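Local structure of viral protein F93 (Sulfolobus turreted icosahedral virus, 2CO5) at residues B[4-9]-B[55-60]; B[8-13]-B[40-45]; B[60-63]-B[68-71]. The protein probably binds DNA as a winged-helix dimer inside cells infected by this archaeal virus, with disulfide bonding between its subunits. One frame throughout, in Å; residues are numbered along the deposited sequence.

Contact 1: residues B[4-9]-B[55-60]; sequences RKYMRI and IDDKIL
The phenol ring of Y6 is met at its edge by the carboxylate of D57, whose OD2 lies in the ring plane, while one ring face is covered by the side chain of the preceding residue: K5 CG stands 4.0 Å above the plane of the Y6 ring, over its centre. Ring and carboxylate are turned 43° against each other. The hydroxyl donates its hydrogen bond, 2.7 Å from Y6 OH to D57 OD2, and reaches that oxygen 35° out of the carboxylate plane. D57 is the first residue beyond the helical conformation of 44-56, and its CG extends anti to the backbone N (chi1 -167°), which carries the carboxylate across to the tyrosine.

K5 shares this acceptor from farther away. Beyond CG its chain is extended and runs toward D57, ending with K5 NZ 4.0 Å from D57 OD2, a long salt bridge that is probably weak beside the phenol bond. Together the two donors would favour a charged carboxylate. I59 supplies the apolar part: its CG1 approaches Y6 CE1 to 3.9 Å at a slant to the ring, the two side chains sliding past each other in opposite directions. K58, with positive phi, is the C-prime residue of the Schellman motif that ends the helix, just before I59.

The contact thus ties the N-terminal arm, turning through a type I beta turn at R4 to M7, to the junction between helix 44-56 and strand 60-63. Around it, Y6 packs edge-to-face with Y11 of helix 9-20 and touches L54 of helix 44-56 and E80 of helix 75-92, while K76 of that last helix bonds to the carbonyl of D57.

Contact 2: residues B[8-13]-B[40-45]; sequences RINYYI and IDISDG
N10, in the first turn of helix 9-20, and I42, in the turn of the helix-turn-helix unit, bring the two backbones closest, with CA atoms 8.4 Å apart. The first segment is helical from I9 onward, after R8 at the N-cap position. The second is extended from I40 to I42, where it links helix 30-38 to helix 44-56, and S43 takes the N-cap position of the latter. In a winged-helix domain such a helix after the turn is usually the one that reads DNA, and helix 44-56 probably corresponds to it here. At this separation the backbones leave the meeting to side chains.

Along the extended strip, I40 and I42 both direct their CB atoms toward helix 9-20, whereas the intervening D41 takes no part; its carboxylate makes a weak, long ion pair with R31. I13, one helical turn beyond I9, receives I40: the side chains cross at a slant and touch through their terminal methyls, I13 CD1 to I40 CD1 at 3.3 Å, shorter than normal van der Waals contact and therefore doubtful in detail. In both isoleucines CG1 is anti to the carbonyl carbon (chi1 -74° in I13), and each CD1 forms the forward tip. I91 of the second subunit packs on both I13 and I40, placing the pair next to the dimer partner, while I34 and F38 of helix 30-38 add to the apolar surroundings of I13.

I42 reaches farther toward the start of helix 9-20, with I34 and L47 packed against it. Its terminal methyl meets the amide of N10 from the opposite direction, a nonpolar contact in which I42 CD1 lies 3.7 Å from N10 ND2 and 3.8 Å from N10 CG.

Contact 3: residues B[60-63]-B[68-71]; sequences LREE and GKVL
E63 and V70 hold the firm part of this hairpin, a hydrogen-bonded antiparallel pair in which each residue both gives and takes a backbone bond. V70 N to E63 O is 2.9 Å and nearly straight at 174°, and E63 N to V70 O is 3.0 Å. Next to it E62 and L71 form a non-hydrogen-bonded pair, where CA-H groups approach carbonyls instead: E62 CA lies 3.3 Å from V70 O, and L71 CA lies 3.4 Å from R61 O. On the face carrying E62 and L71, the inner end is apolar. L60 CD1 meets L71 CD1 at 4.2 Å, and I55 of helix 44-56 packs against L60, E62 and L71, so the base of the hairpin is buried against the helix.

Toward the turn the packing gives way to long, charged chains. E62, extended with CG anti to the backbone N (chi1 -161°), brings its carboxylate obliquely across the aliphatic part of K69, touching at 3.6 Å between E62 OE1 and K69 CD. The ammonium itself stays farther off, K69 NZ being 4.2 Å from E62 OE1, beyond a salt bridge. E62 OE2 instead forms a salt bridge with K27 of the neighbouring loop. On the other face the exposed E63 makes a long salt bridge with R61 and touches F72; E63 OE2 lies at the guanidinium edge, in its plane, and R61 also makes a cation-pi contact with F72.

This hairpin is the wing of the winged-helix fold. Its leucine end is apolar and packed on helix 44-56, whereas the outer part carries charges, among which the E62-K27 link is a salt bridge and the R61-E63 pair a long one; the lysines K27 and K69 together probably favour ionised E62.

In the fold
Along the chain, contact 1 starts at the N-terminal arm and contact 2 at the helix that follows; they share R8 and I9, and their centres lie 12 Å apart. Contact 2 closes at the start of helix 44-56 and contact 1 at its end, where L60 passes into contact 3, whose centre is 15 Å from that of contact 1. Contacts 2 and 3 do not touch, with nearest atoms about 8 Å apart. The first two contacts thus lie near the two ends of helix 44-56, which leads through a short turn into the wing. Contacts 1 and 2 also approach the second subunit, to which an interchain disulfide at C93 adds a covalent link, whereas contact 3 lies away from it.

Contact 1: residues B[4-9]-B[55-60]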
# COMPACT_ATOMS: atom_id res chain seq x y z
N ARG B 4 6.43 -5.33 -4.29
CA ARG B 4 6.19 -6.77 -4.16
C ARG B 4 4.74 -7.03 -3.75
O ARG B 4 4.06 -6.13 -3.27
CB ARG B 4 7.19 -7.38 -3.18
CG ARG B 4 8.63 -7.27 -3.67
CD ARG B 4 9.63 -7.90 -2.70
NE ARG B 4 9.58 -9.36 -2.71
CZ ARG B 4 10.10 -10.14 -3.65
NH1 ARG B 4 10.72 -9.63 -4.71
NH2 ARG B 4 9.99 -11.46 -3.54
N LYS B 5 4.30 -8.27 -3.94
CA LYS B 5 2.87 -8.63 -3.84
C LYS B 5 2.17 -8.27 -2.52
O LYS B 5 0.98 -7.96 -2.52
CB LYS B 5 2.65 -10.12 -4.15
CG LYS B 5 3.21 -11.10 -3.12
CD LYS B 5 3.01 -12.55 -3.57
CE LYS B 5 3.92 -13.50 -2.80
NZ LYS B 5 3.72 -14.93 -3.16
N TYR B 6 2.90 -8.32 -1.41
CA TYR B 6 2.27 -8.02 -0.13
C TYR B 6 2.25 -6.52 0.22
O TYR B 6 1.76 -6.13 1.29
CB TYR B 6 2.90 -8.85 0.99
CG TYR B 6 2.65 -10.35 0.85
CD1 TYR B 6 3.68 -11.26 1.05
CD2 TYR B 6 1.38 -10.85 0.53
CE1 TYR B 6 3.47 -12.64 0.94
CE2 TYR B 6 1.15 -12.23 0.41
CZ TYR B 6 2.20 -13.12 0.61
OH TYR B 6 1.99 -14.48 0.49
N MET B 7 2.72 -5.67 -0.71
CA MET B 7 2.71 -4.22 -0.50
C MET B 7 1.34 -3.67 -0.82
O MET B 7 1.14 -2.90 -1.76
CB MET B 7 3.83 -3.55 -1.30
CG MET B 7 5.20 -4.02 -0.84
SD MET B 7 6.61 -3.30 -1.68
CE MET B 7 7.95 -4.05 -0.76
N ARG B 8 0.38 -4.11 -0.01
CA ARG B 8 -1.00 -3.67 -0.06
C ARG B 8 -1.41 -3.45 1.39
O ARG B 8 -1.00 -4.21 2.27
CB ARG B 8 -1.88 -4.75 -0.70
CG ARG B 8 -1.49 -5.07 -2.13
CD ARG B 8 -2.19 -6.32 -2.63
NE ARG B 8 -3.64 -6.17 -2.72
CZ ARG B 8 -4.50 -7.15 -2.99
NH1 ARG B 8 -4.06 -8.39 -3.20
NH2 ARG B 8 -5.80 -6.91 -3.05
N ILE B 9 -2.21 -2.42 1.63
CA ILE B 9 -2.54 -1.99 2.98
C ILE B 9 -3.25 -3.10 3.77
O ILE B 9 -3.03 -3.25 4.96
CB ILE B 9 -3.35 -0.66 2.96
CG1 ILE B 9 -3.11 0.12 4.25
CG2 ILE B 9 -4.84 -0.91 2.70
CD1 ILE B 9 -1.68 0.61 4.41
N ILE B 55 -1.61 -18.02 4.51
CA ILE B 55 -1.46 -19.36 5.09
C ILE B 55 -0.77 -20.32 4.13
O ILE B 55 0.12 -21.07 4.53
CB ILE B 55 -2.83 -19.96 5.50
CG1 ILE B 55 -3.37 -19.23 6.74
CG2 ILE B 55 -2.72 -21.46 5.76
CD1 ILE B 55 -4.76 -19.65 7.16
N ASP B 56 -1.19 -20.31 2.87
CA ASP B 56 -0.62 -21.23 1.88
C ASP B 56 0.82 -20.83 1.52
O ASP B 56 1.60 -21.67 1.09
CB ASP B 56 -1.49 -21.31 0.61
CG ASP B 56 -2.90 -21.79 0.88
OD1 ASP B 56 -3.13 -22.47 1.90
OD2 ASP B 56 -3.79 -21.50 0.05
N ASP B 57 1.17 -19.55 1.71
CA ASP B 57 2.55 -19.05 1.51
C ASP B 57 3.40 -19.05 2.79
O ASP B 57 4.50 -18.49 2.81
CB ASP B 57 2.51 -17.62 0.94
CG ASP B 57 3.86 -17.15 0.41
OD1 ASP B 57 4.56 -17.95 -0.24
OD2 ASP B 57 4.22 -15.98 0.63
N LYS B 58 2.90 -19.66 3.86
CA LYS B 58 3.66 -19.85 5.10
C LYS B 58 4.02 -18.55 5.82
O LYS B 58 4.93 -18.53 6.64
CB LYS B 58 4.94 -20.66 4.85
CG LYS B 58 4.79 -21.88 3.93
CD LYS B 58 3.67 -22.81 4.36
CE LYS B 58 3.77 -24.15 3.66
NZ LYS B 58 2.53 -24.96 3.82
N ILE B 59 3.29 -17.47 5.52
CA ILE B 59 3.40 -16.21 6.26
C ILE B 59 2.64 -16.36 7.57
O ILE B 59 3.13 -16.01 8.64
CB ILE B 59 2.80 -15.02 5.44
CG1 ILE B 59 3.57 -14.82 4.13
CG2 ILE B 59 2.80 -13.74 6.27
CD1 ILE B 59 5.04 -14.49 4.30
N LEU B 60 1.42 -16.89 7.45
CA LEU B 60 0.64 -17.32 8.60
C LEU B 60 0.64 -18.84 8.68
O LEU B 60 0.93 -19.53 7.69
CB LEU B 60 -0.81 -16.83 8.49
CG LEU B 60 -1.07 -15.33 8.59
CD1 LEU B 60 -2.56 -15.05 8.47
CD2 LEU B 60 -0.52 -14.78 9.89

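Contact 2: residues B[8-13]-B[40-45]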
# COMPACT_ATOMS: atom_id res chain seq x y z
N ARG B 8 0.38 -4.11 -0.01
CA ARG B 8 -1.00 -3.67 -0.06
C ARG B 8 -1.41 -3.45 1.39
O ARG B 8 -1.00 -4.21 2.27
CB ARG B 8 -1.88 -4.75 -0.70
CG ARG B 8 -1.49 -5.07 -2.13
CD ARG B 8 -2.19 -6.32 -2.63
NE ARG B 8 -3.64 -6.17 -2.72
CZ ARG B 8 -4.50 -7.15 -2.99
NH1 ARG B 8 -4.06 -8.39 -3.20
NH2 ARG B 8 -5.80 -6.91 -3.05
N ILE B 9 -2.21 -2.42 1.63
CA ILE B 9 -2.54 -1.99 2.98
C ILE B 9 -3.25 -3.10 3.77
O ILE B 9 -3.03 -3.25 4.96
CB ILE B 9 -3.35 -0.66 2.96
CG1 ILE B 9 -3.11 0.12 4.25
CG2 ILE B 9 -4.84 -0.91 2.70
CD1 ILE B 9 -1.68 0.61 4.41
N ASN B 10 -4.08 -3.89 3.09
CA ASN B 10 -4.85 -4.93 3.77
C ASN B 10 -3.97 -6.07 4.28
O ASN B 10 -4.25 -6.64 5.33
CB ASN B 10 -5.97 -5.45 2.87
CG ASN B 10 -7.17 -4.52 2.84
OD1 ASN B 10 -8.10 -4.71 2.05
ND2 ASN B 10 -7.17 -3.52 3.71
N TYR B 11 -2.90 -6.38 3.54
CA TYR B 11 -1.91 -7.36 4.00
C TYR B 11 -1.17 -6.81 5.21
O TYR B 11 -0.98 -7.52 6.19
CB TYR B 11 -0.91 -7.73 2.90
CG TYR B 11 -1.42 -8.72 1.87
CD1 TYR B 11 -1.98 -9.93 2.26
CD2 TYR B 11 -1.31 -8.46 0.52
CE1 TYR B 11 -2.42 -10.86 1.32
CE2 TYR B 11 -1.74 -9.38 -0.44
CZ TYR B 11 -2.29 -10.57 -0.03
OH TYR B 11 -2.74 -11.48 -0.96
N TYR B 12 -0.74 -5.56 5.14
CA TYR B 12 -0.05 -4.92 6.26
C TYR B 12 -0.94 -4.94 7.50
O TYR B 12 -0.51 -5.30 8.58
CB TYR B 12 0.35 -3.48 5.93
CG TYR B 12 0.93 -2.75 7.12
CD1 TYR B 12 2.24 -2.99 7.53
CD2 TYR B 12 0.16 -1.85 7.86
CE1 TYR B 12 2.78 -2.34 8.63
CE2 TYR B 12 0.68 -1.20 8.97
CZ TYR B 12 2.00 -1.45 9.35
OH TYR B 12 2.54 -0.81 10.43
N ILE B 13 -2.19 -4.55 7.32
CA ILE B 13 -3.14 -4.51 8.41
C ILE B 13 -3.35 -5.88 9.06
O ILE B 13 -3.36 -5.98 10.28
CB ILE B 13 -4.49 -3.93 7.94
CG1 ILE B 13 -4.36 -2.42 7.75
CG2 ILE B 13 -5.57 -4.25 8.93
CD1 ILE B 13 -5.48 -1.80 6.97
N ILE B 40 -11.50 -0.01 9.86
CA ILE B 40 -11.69 -0.53 8.51
C ILE B 40 -12.50 -1.82 8.58
O ILE B 40 -12.19 -2.72 9.35
CB ILE B 40 -10.33 -0.81 7.83
CG1 ILE B 40 -9.52 0.48 7.69
CG2 ILE B 40 -10.53 -1.43 6.44
CD1 ILE B 40 -8.08 0.24 7.28
N ASP B 41 -13.55 -1.88 7.76
CA ASP B 41 -14.42 -3.04 7.69
C ASP B 41 -14.13 -3.79 6.39
O ASP B 41 -14.54 -3.37 5.31
CB ASP B 41 -15.90 -2.61 7.72
CG ASP B 41 -16.84 -3.72 8.20
OD1 ASP B 41 -16.34 -4.77 8.66
OD2 ASP B 41 -18.08 -3.52 8.14
N ILE B 42 -13.38 -4.88 6.49
CA ILE B 42 -13.11 -5.72 5.32
C ILE B 42 -14.17 -6.83 5.29
O ILE B 42 -14.35 -7.55 6.27
CB ILE B 42 -11.69 -6.33 5.36
CG1 ILE B 42 -10.63 -5.24 5.58
CG2 ILE B 42 -11.40 -7.07 4.07
CD1 ILE B 42 -9.23 -5.77 5.77
N SER B 43 -14.86 -6.95 4.16
CA SER B 43 -15.88 -7.99 3.98
C SER B 43 -15.24 -9.38 4.04
O SER B 43 -14.03 -9.53 3.82
CB SER B 43 -16.62 -7.78 2.66
OG SER B 43 -15.72 -7.84 1.56
N ASP B 44 -16.04 -10.39 4.34
CA ASP B 44 -15.55 -11.78 4.40
C ASP B 44 -14.99 -12.26 3.06
O ASP B 44 -13.93 -12.88 3.00
CB ASP B 44 -16.66 -12.73 4.86
CG ASP B 44 -17.15 -12.44 6.27
OD1 ASP B 44 -16.35 -11.97 7.10
OD2 ASP B 44 -18.34 -12.69 6.56
N GLY B 45 -15.72 -11.97 1.99
CA GLY B 45 -15.33 -12.39 0.65
C GLY B 45 -14.00 -11.83 0.19
O GLY B 45 -13.41 -12.36 -0.75

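Contact 3: residues B[60-63]-B[68-71]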
# COMPACT_ATOMS: atom_id res chain seq x y z
N LEU B 60 1.42 -16.89 7.45
CA LEU B 60 0.64 -17.32 8.60
C LEU B 60 0.64 -18.84 8.68
O LEU B 60 0.93 -19.53 7.69
CB LEU B 60 -0.81 -16.83 8.49
CG LEU B 60 -1.07 -15.33 8.59
CD1 LEU B 60 -2.56 -15.05 8.47
CD2 LEU B 60 -0.52 -14.78 9.89
N ARG B 61 0.32 -19.34 9.87
CA ARG B 61 0.03 -20.76 10.10
C ARG B 61 -1.35 -20.86 10.74
O ARG B 61 -1.76 -19.99 11.50
CB ARG B 61 1.07 -21.39 11.03
CG ARG B 61 0.57 -22.60 11.83
CD ARG B 61 1.69 -23.45 12.43
NE ARG B 61 1.97 -23.15 13.84
CZ ARG B 61 2.79 -22.19 14.27
NH1 ARG B 61 3.42 -21.39 13.42
NH2 ARG B 61 2.98 -22.04 15.58
N GLU B 62 -2.06 -21.96 10.44
CA GLU B 62 -3.38 -22.20 11.00
C GLU B 62 -3.39 -23.55 11.72
O GLU B 62 -3.02 -24.56 11.13
CB GLU B 62 -4.41 -22.19 9.88
CG GLU B 62 -5.84 -21.99 10.34
CD GLU B 62 -6.82 -21.96 9.17
OE1 GLU B 62 -7.01 -23.01 8.52
OE2 GLU B 62 -7.38 -20.88 8.89
N GLU B 63 -3.79 -23.54 12.98
CA GLU B 63 -4.02 -24.79 13.72
C GLU B 63 -5.49 -24.91 14.07
O GLU B 63 -6.12 -23.96 14.55
CB GLU B 63 -3.17 -24.86 14.99
CG GLU B 63 -1.71 -25.22 14.76
CD GLU B 63 -1.00 -25.68 16.03
OE1 GLU B 63 -1.53 -26.58 16.73
OE2 GLU B 63 0.10 -25.17 16.32
N GLY B 68 -12.70 -22.86 17.58
CA GLY B 68 -12.29 -22.11 16.40
C GLY B 68 -10.85 -22.33 15.98
O GLY B 68 -10.01 -22.78 16.77
N LYS B 69 -10.56 -22.02 14.72
CA LYS B 69 -9.20 -22.11 14.19
C LYS B 69 -8.35 -20.97 14.77
O LYS B 69 -8.86 -19.89 15.05
CB LYS B 69 -9.21 -22.03 12.66
CG LYS B 69 -10.14 -23.04 11.98
CD LYS B 69 -10.05 -22.95 10.46
CE LYS B 69 -11.19 -23.71 9.80
NZ LYS B 69 -11.11 -23.66 8.31
N VAL B 70 -7.06 -21.24 14.97
CA VAL B 70 -6.13 -20.24 15.48
C VAL B 70 -5.10 -19.90 14.41
O VAL B 70 -4.51 -20.79 13.80
CB VAL B 70 -5.38 -20.72 16.74
CG1 VAL B 70 -4.35 -19.68 17.16
CG2 VAL B 70 -6.36 -21.02 17.87
N LEU B 71 -4.91 -18.60 14.19
CA LEU B 71 -3.88 -18.10 13.29
C LEU B 71 -2.59 -17.83 14.08
O LEU B 71 -2.64 -17.35 15.22
CB LEU B 71 -4.33 -16.83 12.57
CG LEU B 71 -5.48 -16.98 11.58
CD1 LEU B 71 -5.88 -15.62 11.00
CD2 LEU B 71 -5.11 -17.96 10.45